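Local coordinates for Lmo2470 protein (Listeria monocytogenes EGD-e, PDB 5HL3) that is a leucine-rich-repeat internalin that interacts with host afadin, facilitates crossing of the basement membrane, and binds calcium ions, at residues 101-106 with 112-117; 288-291 with 295-298; 303-306 with 312-315; 340-345 with 350-355. All blocks are in the same frame, centred on the assembly; numbering follows the deposited sequence. Where two conformers were deposited one is given.

From the N terminus, contact 1 comes first: strand 100-103 of the long parallel sheet of the leucine-rich repeats runs out through a calcium-binding loop and is met again by strand 113-114. The other three follow in series near the C-terminal end, their centres 40 to 51 Å from that of contact 1. Contact 2 closes the short turn after helix 285-292; contacts 3 and 4 close two hairpins of one mixed sheet, in which strands 301-306 and 334-345 are neighbours. None encloses or crosses another. Contacts 2 and 4 touch directly, Val297 and Ser298 bonding to Asn343 and His344, which ties the helix and its following loop to the sheet.

Contact 1: 101-106 with 112-117; sequences LFFADP and RNLSLP. With CA (calcium ion), chain B.
Leu114 of strand 113-114 and Phe103 of strand 100-103 approach from opposite directions. Phe103 CG stands anti to its carbonyl carbon (chi1 -82°), setting the ring against both Leu114 methyls. Followed outward, Phe103 CB lies 3.8 Å from Leu114 CD1, and CG is closest, 3.5 Å from the same methyl. Phe103 CD2 is 3.8 Å from Leu114 CD1, while along the other side of the ring CD1 touches both methyls; farther out, CE1 passes to the second branch, 3.6 Å from Leu114 CD2, and CZ stays near it. Leu114 CD1 thus makes a CH-pi contact over the ring face, 3.7 Å from the centroid of the Phe103 ring and 21° off its normal, displaced toward the CG end. Phe82 meets the Phe103 ring edge-to-face. Nearer the loop, Pro106 CG touches Arg112 CG at 3.9 Å, while the guanidinium NE of Arg112 bonds to Phe82 O. Asp105 OD1 (2.3 Å) and the carbonyl Pro106 O grip the calcium ion, with four waters and Gly108 completing its shell. The buried Phe103-Leu114 pair belongs to the hydrophobic core of a leucine-rich-repeat solenoid, between its parallel sheet and the returning chain, with a calcium-binding loop at the turn.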
loop_
_atom_site.group_PDB
_atom_site.type_symbol
_atom_site.label_atom_id
_atom_site.label_comp_id
_atom_site.label_asym_id
_atom_site.label_seq_id
_atom_site.Cartn_x
_atom_site.Cartn_y
_atom_site.Cartn_z
ATOM N N LEU A 101 10.762 2.429 -15.288
ATOM C CA LEU A 101 10.707 3.870 -14.991
ATOM C C LEU A 101 10.641 4.003 -13.490
ATOM O O LEU A 101 9.718 3.455 -12.861
ATOM C CB LEU A 101 9.506 4.502 -15.672
ATOM C CG LEU A 101 9.279 5.982 -15.346
ATOM C CD1 LEU A 101 10.456 6.859 -15.772
ATOM C CD2 LEU A 101 7.989 6.403 -16.020
ATOM N N PHE A 102 11.607 4.698 -12.919
ATOM C CA PHE A 102 11.719 4.863 -11.456
ATOM C C PHE A 102 11.887 6.314 -11.070
ATOM O O PHE A 102 12.819 6.970 -11.545
ATOM C CB PHE A 102 12.923 4.039 -10.960
ATOM C CG PHE A 102 13.175 4.128 -9.475
ATOM C CD1 PHE A 102 13.998 5.098 -8.959
ATOM C CD2 PHE A 102 12.610 3.203 -8.591
ATOM C CE1 PHE A 102 14.243 5.182 -7.597
ATOM C CE2 PHE A 102 12.860 3.299 -7.227
ATOM C CZ PHE A 102 13.658 4.302 -6.744
ATOM N N PHE A 103 11.006 6.798 -10.200
ATOM C CA PHE A 103 11.171 8.090 -9.536
ATOM C C PHE A 103 11.464 7.742 -8.086
ATOM O O PHE A 103 10.710 6.955 -7.475
ATOM C CB PHE A 103 9.911 8.947 -9.556
ATOM C CG PHE A 103 9.677 9.732 -10.827
ATOM C CD1 PHE A 103 10.140 11.026 -10.960
ATOM C CD2 PHE A 103 8.923 9.191 -11.858
ATOM C CE1 PHE A 103 9.912 11.763 -12.114
ATOM C CE2 PHE A 103 8.686 9.946 -13.004
ATOM C CZ PHE A 103 9.177 11.221 -13.119
ATOM N N ALA A 104 12.498 8.346 -7.507
ATOM C CA ALA A 104 12.803 8.146 -6.110
ATOM C C ALA A 104 11.726 8.707 -5.207
ATOM O O ALA A 104 10.944 9.561 -5.600
ATOM C CB ALA A 104 14.161 8.781 -5.761
ATOM N N ASP A 105 11.731 8.203 -3.976
ATOM C CA ASP A 105 10.926 8.712 -2.867
ATOM C C ASP A 105 11.824 9.769 -2.190
ATOM O O ASP A 105 12.798 9.416 -1.537
ATOM C CB ASP A 105 10.635 7.561 -1.908
ATOM C CG ASP A 105 9.803 7.967 -0.723
ATOM O OD1 ASP A 105 9.553 9.173 -0.495
ATOM O OD2 ASP A 105 9.440 6.993 0.010
ATOM N N PRO A 106 11.554 11.051 -2.407
ATOM C CA PRO A 106 12.439 12.067 -1.855
ATOM C C PRO A 106 12.363 12.150 -0.343
ATOM O O PRO A 106 11.421 11.651 0.261
ATOM C CB PRO A 106 11.927 13.382 -2.487
ATOM C CG PRO A 106 11.009 12.980 -3.579
ATOM C CD PRO A 106 10.450 11.662 -3.185
ATOM N N ARG A 112 6.921 16.224 -3.297
ATOM C CA ARG A 112 6.884 16.401 -4.754
ATOM C C ARG A 112 5.596 15.825 -5.329
ATOM O O ARG A 112 5.032 14.914 -4.780
ATOM C CB ARG A 112 8.088 15.716 -5.410
ATOM C CG ARG A 112 9.452 16.278 -5.058
ATOM C CD ARG A 112 9.752 17.573 -5.804
ATOM N NE ARG A 112 11.057 18.101 -5.423
ATOM C CZ ARG A 112 11.289 18.917 -4.417
ATOM N NH1 ARG A 112 10.278 19.401 -3.708
ATOM N NH2 ARG A 112 12.542 19.304 -4.138
ATOM N N ASN A 113 5.139 16.414 -6.432
ATOM C CA ASN A 113 3.943 16.019 -7.155
ATOM C C ASN A 113 4.328 15.415 -8.497
ATOM O O ASN A 113 5.226 15.948 -9.183
ATOM C CB ASN A 113 3.097 17.253 -7.481
ATOM C CG ASN A 113 2.632 18.024 -6.268
ATOM O OD1 ASN A 113 2.245 17.476 -5.251
ATOM N ND2 ASN A 113 2.528 19.326 -6.442
ATOM N N LEU A 114 3.673 14.331 -8.897
ATOM C CA LEU A 114 3.935 13.693 -10.189
ATOM C C LEU A 114 2.652 13.244 -10.850
ATOM O O LEU A 114 1.742 12.792 -10.164
ATOM C CB LEU A 114 4.800 12.421 -10.037
ATOM C CG LEU A 114 6.249 12.620 -9.573
ATOM C CD1 LEU A 114 6.865 11.254 -9.357
ATOM C CD2 LEU A 114 7.068 13.441 -10.576
ATOM N N SER A 115 2.556 13.382 -12.172
ATOM C CA SER A 115 1.452 12.786 -12.927
ATOM C C SER A 115 1.951 11.555 -13.677
ATOM O O SER A 115 3.142 11.460 -13.987
ATOM C CB SER A 115 0.804 13.790 -13.890
ATOM O OG SER A 115 1.763 14.355 -14.781
ATOM N N LEU A 116 1.022 10.634 -13.952
ATOM C CA LEU A 116 1.291 9.389 -14.646
ATOM C C LEU A 116 0.547 9.397 -15.977
ATOM O O LEU A 116 -0.650 9.116 -16.020
ATOM C CB LEU A 116 0.911 8.166 -13.794
ATOM C CG LEU A 116 1.106 6.805 -14.482
ATOM C CD1 LEU A 116 2.454 6.653 -15.173
ATOM C CD2 LEU A 116 0.894 5.684 -13.482
ATOM N N PRO A 117 1.240 9.722 -17.072
ATOM C CA PRO A 117 0.608 9.697 -18.381
ATOM C C PRO A 117 0.157 8.314 -18.805
ATOM O O PRO A 117 0.690 7.317 -18.336
ATOM C CB PRO A 117 1.742 10.154 -19.333
ATOM C CG PRO A 117 2.683 10.850 -18.514
ATOM C CD PRO A 117 2.606 10.263 -17.155
HETATM CA CA CA B . 9.366 10.826 1.093
HETATM O O HOH W 1 8.163 9.387 2.676
HETATM O O HOH W 2 8.853 13.123 -0.146
HETATM O O HOH W 3 6.949 10.877 0.582
HETATM O O HOH W 4 11.079 9.720 2.516
#

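Contact 2: 288-291 with 295-298; sequences FQME and MLVS
Met295 folds its selenium over the backbone and side-chain root of Met290, both residues being selenomethionine. Met295 SE lies 3.9 Å from Met290 CG and nearly as close to Met290 CA, so the heavy atom sits against the base of the helical side chain. The two chains cross at about a right angle: each is extended as far as SE and bends there, chi3 being 61° in Met290 and 69° in Met295, which turns the terminal methyls aside. Closer to the backbone, Met295 CB rests 3.6 Å from Met290 O.

Leu296 straddles the next part of the helix with its two branches. CD2 faces Met290 CB at 4.0 Å, whereas CD1 comes 3.8 Å from Glu291 CA. Of the Glu291 side chain, the methylenes CB and CG do the touching, both against CD1.

The polar link is a backbone bond from Met295 N to Met290 O, 3.0 Å long and nearly straight at 163°. Water 5 spans the neighbouring step, donating a hydrogen bond to Glu291 O at 3.0 Å and accepting one from Leu296 N. Beyond the segments, Met290 and Leu296 both pack on Tyr342 of strand 334-345, so the helix and the loop after it are laid together against the sheet.

Chemically, the turn after helix 285-292 is held in two ways: carbonyls of its last turn are engaged by the following chain, one directly and one through water, while beside the direct bond methylenes, methyls and the selenium of Met295 make apolar contacts, with no salt bridge between the two segments.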
loop_
_atom_site.group_PDB
_atom_site.type_symbol
_atom_site.label_atom_id
_atom_site.label_comp_id
_atom_site.label_asym_id
_atom_site.label_seq_id
_atom_site.Cartn_x
_atom_site.Cartn_y
_atom_site.Cartn_z
ATOM N N PHE A 288 -11.659 -16.698 20.375
ATOM C CA PHE A 288 -11.738 -18.152 20.246
ATOM C C PHE A 288 -11.065 -18.687 18.987
ATOM O O PHE A 288 -10.431 -19.732 19.031
ATOM C CB PHE A 288 -13.184 -18.623 20.419
ATOM C CG PHE A 288 -13.709 -18.319 21.793
ATOM C CD1 PHE A 288 -13.340 -19.092 22.877
ATOM C CD2 PHE A 288 -14.465 -17.177 22.017
ATOM C CE1 PHE A 288 -13.777 -18.786 24.159
ATOM C CE2 PHE A 288 -14.855 -16.834 23.291
ATOM C CZ PHE A 288 -14.518 -17.644 24.353
ATOM N N GLN A 289 -11.153 -17.944 17.895
ATOM C CA GLN A 289 -10.461 -18.310 16.659
ATOM C C GLN A 289 -8.948 -18.255 16.836
ATOM O O GLN A 289 -8.228 -19.190 16.412
ATOM C CB GLN A 289 -10.882 -17.391 15.528
ATOM C CG GLN A 289 -12.302 -17.596 15.052
ATOM C CD GLN A 289 -12.706 -16.531 14.042
ATOM O OE1 GLN A 289 -12.680 -15.325 14.350
ATOM N NE2 GLN A 289 -13.069 -16.960 12.852
HETATM N N MSE A 290 -8.456 -17.170 17.435
HETATM C CA MSE A 290 -7.015 -17.022 17.658
HETATM C C MSE A 290 -6.506 -18.080 18.611
HETATM O O MSE A 290 -5.422 -18.635 18.431
HETATM C CB MSE A 290 -6.669 -15.593 18.131
HETATM C CG MSE A 290 -6.880 -14.622 16.971
HETATM SE SE MSE A 290 -6.496 -12.748 17.383
HETATM C CE MSE A 290 -4.585 -12.869 17.853
ATOM N N GLU A 291 -7.274 -18.367 19.662
ATOM C CA GLU A 291 -6.851 -19.351 20.650
ATOM C C GLU A 291 -6.772 -20.728 20.029
ATOM O O GLU A 291 -5.737 -21.423 20.164
ATOM C CB GLU A 291 -7.821 -19.351 21.857
ATOM C CG GLU A 291 -7.330 -20.108 23.087
ATOM C CD GLU A 291 -7.335 -21.619 22.945
ATOM O OE1 GLU A 291 -8.195 -22.205 22.252
ATOM O OE2 GLU A 291 -6.473 -22.261 23.575
HETATM N N MSE A 295 -2.610 -18.857 17.556
HETATM C CA MSE A 295 -2.096 -17.551 17.188
HETATM C C MSE A 295 -1.673 -16.730 18.387
HETATM O O MSE A 295 -1.065 -15.669 18.207
HETATM C CB MSE A 295 -3.166 -16.775 16.413
HETATM C CG MSE A 295 -3.518 -17.462 15.080
HETATM SE SE MSE A 295 -5.001 -16.583 14.120
HETATM C CE MSE A 295 -4.130 -14.911 13.614
ATOM N N LEU A 296 -1.949 -17.179 19.604
ATOM C CA LEU A 296 -1.622 -16.378 20.764
ATOM C C LEU A 296 -0.186 -16.544 21.206
ATOM O O LEU A 296 0.348 -17.655 21.202
ATOM C CB LEU A 296 -2.535 -16.737 21.941
ATOM C CG LEU A 296 -4.043 -16.580 21.728
ATOM C CD1 LEU A 296 -4.791 -17.116 22.968
ATOM C CD2 LEU A 296 -4.440 -15.157 21.386
ATOM N N VAL A 297 0.414 -15.436 21.625
ATOM C CA VAL A 297 1.771 -15.439 22.224
ATOM C C VAL A 297 1.766 -15.473 23.761
ATOM O O VAL A 297 2.812 -15.640 24.396
ATOM C CB VAL A 297 2.625 -14.232 21.729
ATOM C CG1 VAL A 297 2.803 -14.243 20.219
ATOM C CG2 VAL A 297 2.061 -12.896 22.222
ATOM N N SER A 298 0.593 -15.243 24.354
ATOM C CA SER A 298 0.407 -15.308 25.811
ATOM C C SER A 298 -1.050 -15.726 26.054
ATOM O O SER A 298 -1.911 -15.393 25.268
ATOM C CB SER A 298 0.681 -13.949 26.445
ATOM O OG SER A 298 -0.188 -12.975 25.947
HETATM O O HOH W 5 -3.299 -19.846 20.839
#

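Contact 3: 303-306 with 312-315; sequences GEYI and QLPT
Glu304 and Gln312 lie side by side and point the same way from a non-hydrogen-bonded pair of the antiparallel hairpin, but their flat ends are turned 80° apart. Gln312 folds back at chi2, bringing its amide across to the carboxylate; Gln312 NE2 then donates to Glu304 OE1 over 2.8 Å. The acceptor is met on its anti side, 28° out of the carboxylate plane, whereas the bond lies close to the plane of the amide. The same nitrogen also rests 3.6 Å from Glu304 CB, so the amide lies against the stem as well as the charged end.

On the other face Leu313 meets Tyr305 at about a right angle. Tyr305 CG sits between its own backbone N and carbonyl carbon (chi1 73°), which carries the ring back to Leu313; both leucine methyls and CG gather at ring atom CD1, Leu313 CD1 being 3.7 Å from Tyr305 CD1.

Between these pairs, Leu313 N donates to Gly303 O at 2.9 Å in an almost straight bond, although the donor stands well above the carbonyl plane. Toward Thr315, water 6 accepts from Gly303 N and donates to Leu313 O (2.7 Å). Thr315 OG1 also bonds to Leu313 O, at 2.9 Å.

Leu313 O is therefore gripped by two donors where the strand pairing gives way to water. On the sheet face that carries Glu304 and Gln312, the hydrogen bond from the Gln312 amide probably steadies the Glu304 carboxylate, whose side chain also touches the calcium ligand Asp339.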
loop_
_atom_site.group_PDB
_atom_site.type_symbol
_atom_site.label_atom_id
_atom_site.label_comp_id
_atom_site.label_asym_id
_atom_site.label_seq_id
_atom_site.Cartn_x
_atom_site.Cartn_y
_atom_site.Cartn_z
ATOM N N GLY A 303 -9.673 -8.172 32.181
ATOM C CA GLY A 303 -10.813 -7.249 32.111
ATOM C C GLY A 303 -10.588 -6.105 33.053
ATOM O O GLY A 303 -9.920 -6.258 34.067
ATOM N N GLU A 304 -11.166 -4.953 32.726
ATOM C CA GLU A 304 -11.019 -3.774 33.555
ATOM C C GLU A 304 -12.131 -2.799 33.251
ATOM O O GLU A 304 -12.825 -2.939 32.245
ATOM C CB GLU A 304 -9.671 -3.112 33.294
ATOM C CG GLU A 304 -9.525 -2.561 31.884
ATOM C CD GLU A 304 -8.114 -2.153 31.518
ATOM O OE1 GLU A 304 -7.155 -2.684 32.090
ATOM O OE2 GLU A 304 -7.966 -1.332 30.591
ATOM N N TYR A 305 -12.323 -1.832 34.146
ATOM C CA TYR A 305 -13.211 -0.710 33.848
ATOM C C TYR A 305 -12.438 0.577 34.029
ATOM O O TYR A 305 -11.523 0.659 34.851
ATOM C CB TYR A 305 -14.541 -0.758 34.599
ATOM C CG TYR A 305 -14.507 -0.441 36.065
ATOM C CD1 TYR A 305 -14.091 -1.386 37.002
ATOM C CD2 TYR A 305 -14.978 0.783 36.532
ATOM C CE1 TYR A 305 -14.126 -1.114 38.359
ATOM C CE2 TYR A 305 -15.015 1.066 37.885
ATOM C CZ TYR A 305 -14.573 0.122 38.788
ATOM O OH TYR A 305 -14.628 0.440 40.127
ATOM N N ILE A 306 -12.836 1.582 33.249
ATOM C CA ILE A 306 -12.055 2.798 33.049
ATOM C C ILE A 306 -12.854 3.961 33.522
ATOM O O ILE A 306 -13.843 4.324 32.893
ATOM C CB ILE A 306 -11.705 3.001 31.544
ATOM C CG1 ILE A 306 -10.955 1.779 30.953
ATOM C CG2 ILE A 306 -10.967 4.326 31.308
ATOM C CD1 ILE A 306 -11.837 0.764 30.224
ATOM N N GLN A 312 -8.823 -3.211 37.520
ATOM C CA GLN A 312 -8.945 -4.565 37.003
ATOM C C GLN A 312 -10.138 -5.309 37.608
ATOM O O GLN A 312 -10.464 -5.131 38.787
ATOM C CB GLN A 312 -7.647 -5.366 37.273
ATOM C CG GLN A 312 -6.375 -4.778 36.664
ATOM C CD GLN A 312 -6.471 -4.566 35.160
ATOM O OE1 GLN A 312 -6.652 -5.508 34.396
ATOM N NE2 GLN A 312 -6.354 -3.289 34.713
ATOM N N LEU A 313 -10.792 -6.136 36.785
ATOM C CA LEU A 313 -11.914 -6.963 37.235
ATOM C C LEU A 313 -11.627 -8.448 36.970
ATOM O O LEU A 313 -10.997 -8.770 35.966
ATOM C CB LEU A 313 -13.194 -6.570 36.487
ATOM C CG LEU A 313 -13.710 -5.153 36.750
ATOM C CD1 LEU A 313 -14.878 -4.848 35.809
ATOM C CD2 LEU A 313 -14.095 -4.998 38.207
ATOM N N PRO A 314 -12.110 -9.342 37.867
ATOM C CA PRO A 314 -11.953 -10.775 37.587
ATOM C C PRO A 314 -12.645 -11.119 36.289
ATOM O O PRO A 314 -13.752 -10.656 36.036
ATOM C CB PRO A 314 -12.650 -11.448 38.761
ATOM C CG PRO A 314 -12.574 -10.451 39.858
ATOM C CD PRO A 314 -12.725 -9.115 39.182
ATOM N N THR A 315 -12.004 -11.948 35.496
ATOM C CA THR A 315 -12.446 -12.235 34.150
ATOM C C THR A 315 -12.236 -13.717 33.904
ATOM O O THR A 315 -11.163 -14.229 34.194
ATOM C CB THR A 315 -11.662 -11.315 33.183
ATOM O OG1 THR A 315 -11.976 -9.941 33.515
ATOM C CG2 THR A 315 -12.046 -11.546 31.761
HETATM O O HOH W 6 -8.668 -9.384 34.727
#

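Contact 4: 340-345 with 350-355; sequences VSYNHN and GVCSYD. With CA (calcium ion), chain H.
The antiparallel beta hairpin of strands 334-345 and 350-360 carries a calcium site on one face and two tyrosines, Tyr342 and Tyr354, with Cys352 on the other. Across its hydrogen-bonded pairs, Val340 and Tyr354 exchange two backbone bonds of 2.9 Å (Val340 N to Tyr354 O and Tyr354 N to Val340 O), and Tyr342 and Cys352 are joined likewise; Asn345 N adds a bond to Gly350 O after the corner at Asn343.

On the tyrosine face, Cys352 CB lies over the Tyr342 ring in a CH-pi contact, 3.5 Å from the centroid of that ring and 18° off its normal, shifted toward the hydroxyl end. Tyr342 chi1 of 69° swings the ring across to Cys352. The sulfur lies obliquely in a sulfur-aromatic contact, Cys352 SG being 4.4 Å from the centroid of the Tyr342 ring. Tyr342 CE1 also meets Tyr354 CE1 at 3.9 Å. The buried Tyr342 OH has no hydrogen-bonding partner in the model, whereas Tyr354 OH bonds to Leu249 O.

Val351 CG2 lies 3.6 Å from both Tyr342 O and His344 ND1, near Ser341 CB; His344 NE2 hydrogen-bonds to Thr302 OG1. On the calcium face, Ser341 OG bonds to Asp339 and receives a weak bond from Ser353 OG. Four waters and Asp339 share the calcium ion with Ser353 OG at 2.4 Å and Asp355 OD1 at 2.3 Å; water 8, one of the four, also donates to Asp355 OD2.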
loop_
_atom_site.group_PDB
_atom_site.type_symbol
_atom_site.label_atom_id
_atom_site.label_comp_id
_atom_site.label_asym_id
_atom_site.label_seq_id
_atom_site.Cartn_x
_atom_site.Cartn_y
_atom_site.Cartn_z
ATOM N N VAL A 340 -11.956 -5.715 27.644
ATOM C CA VAL A 340 -11.352 -7.041 27.752
ATOM C C VAL A 340 -10.182 -7.066 26.772
ATOM O O VAL A 340 -10.321 -6.697 25.594
ATOM C CB VAL A 340 -12.346 -8.173 27.442
ATOM C CG1 VAL A 340 -11.651 -9.501 27.136
ATOM C CG2 VAL A 340 -13.251 -8.391 28.622
ATOM N N SER A 341 -9.040 -7.495 27.279
ATOM C CA SER A 341 -7.812 -7.548 26.488
ATOM C C SER A 341 -7.182 -8.929 26.576
ATOM O O SER A 341 -7.264 -9.597 27.611
ATOM C CB SER A 341 -6.838 -6.476 26.957
ATOM O OG SER A 341 -7.303 -5.164 26.580
ATOM N N TYR A 342 -6.530 -9.341 25.495
ATOM C CA TYR A 342 -5.825 -10.608 25.460
ATOM C C TYR A 342 -4.658 -10.487 24.475
ATOM O O TYR A 342 -4.473 -9.465 23.795
ATOM C CB TYR A 342 -6.786 -11.753 25.109
ATOM C CG TYR A 342 -7.298 -11.723 23.705
ATOM C CD1 TYR A 342 -8.466 -11.007 23.356
ATOM C CD2 TYR A 342 -6.589 -12.364 22.680
ATOM C CE1 TYR A 342 -8.905 -10.983 22.059
ATOM C CE2 TYR A 342 -7.044 -12.341 21.391
ATOM C CZ TYR A 342 -8.179 -11.622 21.069
ATOM O OH TYR A 342 -8.620 -11.575 19.770
ATOM N N ASN A 343 -3.867 -11.559 24.406
ATOM C CA ASN A 343 -2.655 -11.572 23.549
ATOM C C ASN A 343 -1.728 -10.419 23.890
ATOM O O ASN A 343 -1.083 -9.834 23.037
ATOM C CB ASN A 343 -2.981 -11.605 22.028
ATOM C CG ASN A 343 -1.891 -12.271 21.240
ATOM O OD1 ASN A 343 -1.315 -13.218 21.732
ATOM N ND2 ASN A 343 -1.580 -11.769 20.045
ATOM N N HIS A 344 -1.646 -10.092 25.173
ATOM C CA HIS A 344 -0.723 -9.064 25.595
ATOM C C HIS A 344 0.718 -9.478 25.261
ATOM O O HIS A 344 1.156 -10.584 25.603
ATOM C CB HIS A 344 -0.764 -8.877 27.112
ATOM C CG HIS A 344 -2.067 -8.375 27.640
ATOM N ND1 HIS A 344 -2.357 -7.037 27.740
ATOM C CD2 HIS A 344 -3.119 -9.032 28.179
ATOM C CE1 HIS A 344 -3.537 -6.884 28.310
ATOM N NE2 HIS A 344 -4.024 -8.086 28.578
ATOM N N ASN A 345 1.430 -8.582 24.602
ATOM C CA ASN A 345 2.833 -8.798 24.266
ATOM C C ASN A 345 3.576 -7.574 24.747
ATOM O O ASN A 345 3.682 -6.554 24.052
ATOM C CB ASN A 345 3.031 -9.027 22.776
ATOM C CG ASN A 345 4.426 -9.531 22.456
ATOM O OD1 ASN A 345 5.375 -9.236 23.178
ATOM N ND2 ASN A 345 4.556 -10.288 21.390
ATOM N N GLY A 350 2.219 -5.245 21.479
ATOM C CA GLY A 350 0.987 -5.777 20.899
ATOM C C GLY A 350 -0.088 -6.104 21.924
ATOM O O GLY A 350 0.222 -6.472 23.056
ATOM N N VAL A 351 -1.337 -6.014 21.506
ATOM C CA VAL A 351 -2.474 -6.422 22.331
ATOM C C VAL A 351 -3.725 -6.465 21.467
ATOM O O VAL A 351 -3.826 -5.751 20.481
ATOM C CB VAL A 351 -2.694 -5.472 23.548
ATOM C CG1 VAL A 351 -3.111 -4.093 23.104
ATOM C CG2 VAL A 351 -3.704 -6.042 24.527
ATOM N N CYS A 352 -4.667 -7.331 21.851
ATOM C CA CYS A 352 -6.011 -7.364 21.295
ATOM C C CYS A 352 -6.951 -6.841 22.376
ATOM O O CYS A 352 -7.007 -7.414 23.455
ATOM C CB CYS A 352 -6.393 -8.768 20.838
ATOM S SG CYS A 352 -5.469 -9.356 19.392
ATOM N N SER A 353 -7.648 -5.732 22.113
ATOM C CA SER A 353 -8.420 -5.037 23.159
ATOM C C SER A 353 -9.771 -4.598 22.651
ATOM O O SER A 353 -9.875 -3.989 21.594
ATOM C CB SER A 353 -7.634 -3.794 23.600
ATOM O OG SER A 353 -8.387 -2.985 24.505
ATOM N N TYR A 354 -10.813 -4.937 23.406
ATOM C CA TYR A 354 -12.210 -4.712 23.025
ATOM C C TYR A 354 -12.934 -3.963 24.119
ATOM O O TYR A 354 -12.941 -4.401 25.262
ATOM C CB TYR A 354 -12.893 -6.052 22.692
ATOM C CG TYR A 354 -12.277 -6.639 21.447
ATOM C CD1 TYR A 354 -11.102 -7.379 21.505
ATOM C CD2 TYR A 354 -12.795 -6.315 20.201
ATOM C CE1 TYR A 354 -10.498 -7.823 20.339
ATOM C CE2 TYR A 354 -12.207 -6.786 19.037
ATOM C CZ TYR A 354 -11.050 -7.503 19.115
ATOM O OH TYR A 354 -10.399 -7.928 17.951
ATOM N N ASP A 355 -13.628 -2.902 23.731
ATOM C CA ASP A 355 -14.294 -2.002 24.657
ATOM C C ASP A 355 -15.803 -2.060 24.498
ATOM O O ASP A 355 -16.290 -2.263 23.384
ATOM C CB ASP A 355 -13.897 -0.566 24.333
ATOM C CG ASP A 355 -12.433 -0.314 24.410
ATOM O OD1 ASP A 355 -11.661 -1.151 24.904
ATOM O OD2 ASP A 355 -12.067 0.779 23.963
HETATM CA CA CA H . -9.338 -0.841 24.943
HETATM O O HOH W 7 -9.449 -1.164 22.482
HETATM O O HOH W 8 -9.376 1.403 24.069
HETATM O O HOH W 9 -7.091 -0.400 25.190
HETATM O O HOH W 10 -9.569 0.645 26.853
#